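Local coordinates for protein HP0420 homologue (Helicobacter felis, PDB 3LW3) that is of unknown function but adopts a hotdog fold, a fold shared with acyl-CoA thioesterases and dehydratases, and assembles as a dimer, at residues N25-L30 with A64-L69. Sequence-based numbering, arbitrary orientation.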
ATOM      1  N   ASN B  25       5.814  -7.819  10.714  1.00 18.42           N
ATOM      2  CA  ASN B  25       4.583  -8.504  11.116  1.00 20.08           C
ATOM      3  C   ASN B  25       3.327  -7.828  10.549  1.00 19.66           C
ATOM      4  O   ASN B  25       2.298  -8.488  10.407  1.00 22.69           O
ATOM      5  CB  ASN B  25       4.474  -8.592  12.643  1.00 20.34           C
ATOM      6  CG  ASN B  25       5.404  -9.646  13.227  1.00 21.52           C
ATOM      7  OD1 ASN B  25       5.905 -10.520  12.502  1.00 21.08           O
ATOM      8  ND2 ASN B  25       5.646  -9.585  14.546  1.00 21.83           N
ATOM      9  N   LEU B  26       3.419  -6.533  10.205  1.00 19.10           N
ATOM     10  CA  LEU B  26       2.273  -5.784   9.679  1.00 18.70           C
ATOM     11  C   LEU B  26       2.370  -5.650   8.155  1.00 19.69           C
ATOM     12  O   LEU B  26       1.470  -5.064   7.505  1.00 19.83           O
ATOM     13  CB  LEU B  26       2.153  -4.380  10.296  1.00 20.74           C
ATOM     14  CG  LEU B  26       2.503  -4.099  11.777  1.00 25.15           C
ATOM     15  CD1 LEU B  26       1.991  -2.747  12.293  1.00 26.97           C
ATOM     16  CD2 LEU B  26       2.098  -5.159  12.705  1.00 27.03           C
ATOM     17  N   CYS B  27       3.427  -6.203   7.552  1.00 18.18           N
ATOM     18  CA  CYS B  27       3.631  -5.959   6.104  1.00 18.26           C
ATOM     19  C   CYS B  27       3.866  -7.250   5.318  1.00 20.42           C
ATOM     20  O   CYS B  27       2.964  -7.767   4.640  1.00 19.67           O
ATOM     21  CB  CYS B  27       4.791  -4.993   5.906  1.00 18.57           C
ATOM     22  SG  CYS B  27       5.078  -4.561   4.180  1.00 20.77           S
ATOM     23  N   ALA B  28       5.077  -7.783   5.445  1.00 17.96           N
ATOM     24  CA  ALA B  28       5.538  -8.971   4.730  1.00 18.59           C
ATOM     25  C   ALA B  28       6.914  -9.316   5.298  1.00 16.84           C
ATOM     26  O   ALA B  28       7.633  -8.466   5.817  1.00 18.75           O
ATOM     27  CB  ALA B  28       5.650  -8.715   3.213  1.00 17.60           C
ATOM     28  N   GLU B  29       7.263 -10.582   5.199  1.00 16.93           N
ATOM     29  CA  GLU B  29       8.592 -11.058   5.616  1.00 18.70           C
ATOM     30  C   GLU B  29       9.617 -10.860   4.487  1.00 19.21           C
ATOM     31  O   GLU B  29       9.371 -11.279   3.334  1.00 17.55           O
ATOM     32  CB  GLU B  29       8.548 -12.534   6.025  1.00 20.13           C
ATOM     33  CG  GLU B  29       9.910 -13.058   6.406  1.00 21.97           C
ATOM     34  CD  GLU B  29       9.917 -14.570   6.625  1.00 27.55           C
ATOM     35  OE1 GLU B  29       9.008 -15.276   6.125  1.00 30.95           O
ATOM     36  OE2 GLU B  29      10.851 -15.071   7.286  1.00 31.53           O
ATOM     37  N   LEU B  30      10.758 -10.262   4.818  1.00 19.06           N
ATOM     38  CA  LEU B  30      11.797 -10.073   3.829  1.00 17.78           C
ATOM     39  C   LEU B  30      12.473 -11.408   3.614  1.00 20.50           C
ATOM     40  O   LEU B  30      12.902 -12.033   4.584  1.00 21.16           O
ATOM     41  CB  LEU B  30      12.840  -9.099   4.351  1.00 20.20           C
ATOM     42  CG  LEU B  30      14.024  -8.805   3.431  1.00 20.34           C
ATOM     43  CD1 LEU B  30      13.612  -8.245   2.057  1.00 18.71           C
ATOM     44  CD2 LEU B  30      14.948  -7.880   4.184  1.00 23.70           C
ATOM     45  N   ALA B  64       3.872  -5.124  -1.665  1.00 14.19           N
ATOM     46  CA  ALA B  64       4.514  -4.827  -2.951  1.00 15.86           C
ATOM     47  C   ALA B  64       5.426  -3.610  -2.789  1.00 13.62           C
ATOM     48  O   ALA B  64       6.576  -3.583  -3.269  1.00 14.94           O
ATOM     49  CB  ALA B  64       3.473  -4.566  -3.996  1.00 14.98           C
ATOM     50  N   SER B  65       4.931  -2.612  -2.072  1.00 14.39           N
ATOM     51  CA  SER B  65       5.664  -1.357  -1.797  1.00 14.86           C
ATOM     52  C   SER B  65       6.999  -1.607  -1.071  1.00 15.26           C
ATOM     53  O   SER B  65       8.051  -1.090  -1.455  1.00 16.00           O
ATOM     54  CB  SER B  65       4.785  -0.378  -0.974  1.00 15.80           C
ATOM     55  OG  SER B  65       3.666   0.084  -1.717  1.00 17.62           O
ATOM     56  N   PHE B  66       6.938  -2.415  -0.023  1.00 14.00           N
ATOM     57  CA  PHE B  66       8.106  -2.812   0.710  1.00 14.45           C
ATOM     58  C   PHE B  66       9.081  -3.533  -0.200  1.00 15.08           C
ATOM     59  O   PHE B  66      10.267  -3.173  -0.211  1.00 15.76           O
ATOM     60  CB  PHE B  66       7.689  -3.661   1.897  1.00 16.44           C
ATOM     61  CG  PHE B  66       8.822  -4.138   2.755  1.00 16.13           C
ATOM     62  CD1 PHE B  66       9.878  -3.299   3.121  1.00 17.19           C
ATOM     63  CD2 PHE B  66       8.779  -5.418   3.284  1.00 18.67           C
ATOM     64  CE1 PHE B  66      10.908  -3.763   3.943  1.00 19.76           C
ATOM     65  CE2 PHE B  66       9.766  -5.890   4.118  1.00 17.97           C
ATOM     66  CZ  PHE B  66      10.870  -5.071   4.432  1.00 18.36           C
ATOM     67  N   ALA B  67       8.627  -4.531  -0.972  1.00 13.77           N
ATOM     68  CA  ALA B  67       9.535  -5.207  -1.961  1.00 14.28           C
ATOM     69  C   ALA B  67      10.244  -4.165  -2.871  1.00 14.49           C
ATOM     70  O   ALA B  67      11.476  -4.211  -3.072  1.00 14.87           O
ATOM     71  CB  ALA B  67       8.800  -6.194  -2.873  1.00 15.16           C
ATOM     72  N   ALA B  68       9.433  -3.262  -3.429  1.00 15.13           N
ATOM     73  CA  ALA B  68       9.933  -2.213  -4.342  1.00 15.01           C
ATOM     74  C   ALA B  68      11.053  -1.397  -3.660  1.00 16.18           C
ATOM     75  O   ALA B  68      12.130  -1.238  -4.215  1.00 16.14           O
ATOM     76  CB  ALA B  68       8.792  -1.319  -4.777  1.00 15.42           C
ATOM     77  N   LEU B  69      10.811  -0.904  -2.445  1.00 14.93           N
ATOM     78  CA  LEU B  69      11.825  -0.124  -1.699  1.00 16.63           C
ATOM     79  C   LEU B  69      13.087  -0.962  -1.454  1.00 16.49           C
ATOM     80  O   LEU B  69      14.190  -0.461  -1.596  1.00 17.78           O
ATOM     81  CB  LEU B  69      11.234   0.437  -0.408  1.00 16.07           C
ATOM     82  CG  LEU B  69      10.269   1.601  -0.667  1.00 18.17           C
ATOM     83  CD1 LEU B  69       9.294   1.966   0.522  1.00 19.64           C
ATOM     84  CD2 LEU B  69      11.111   2.823  -1.056  1.00 18.89           C
TER
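F66 reaches from helix 57-72 toward C27 and A28, just before strand 29-34, and L30 at its start. The tight part lies at the base of its side chain: C27 SG is 3.6 Å from F66 CB and 3.9 Å from F66 CD2. Measured to the ring centroid, the same sulfur stands 4.8 Å away and 53° off the normal, an oblique sulfur-aromatic contact. Both side chains extend anti to their backbone N (chi1 -177° for C27, -180° for F66), which sets the sulfur beside the base of the phenyl group. Farther along the ring the fit slackens. A28 O approaches F66 CE2 obliquely at 3.8 Å, and L30 CB comes no nearer to that carbon than 4.4 Å. The contact itself is buried; solvent lies beyond the backbone at E29, whose CB is directed away from the helix and whose backbone hydrogen-bonds with C41. V40 of strand 37-42 also packs on F66, while H56 of the second subunit touches both C27 and F66, placing this packing between the central hotdog helix, the edge of its sheet and the dimer partner. With 171 Å² buried and no hydrogen bond between the segments, cohesion probably rests on dispersion, to which the polarisable sulfur likely adds.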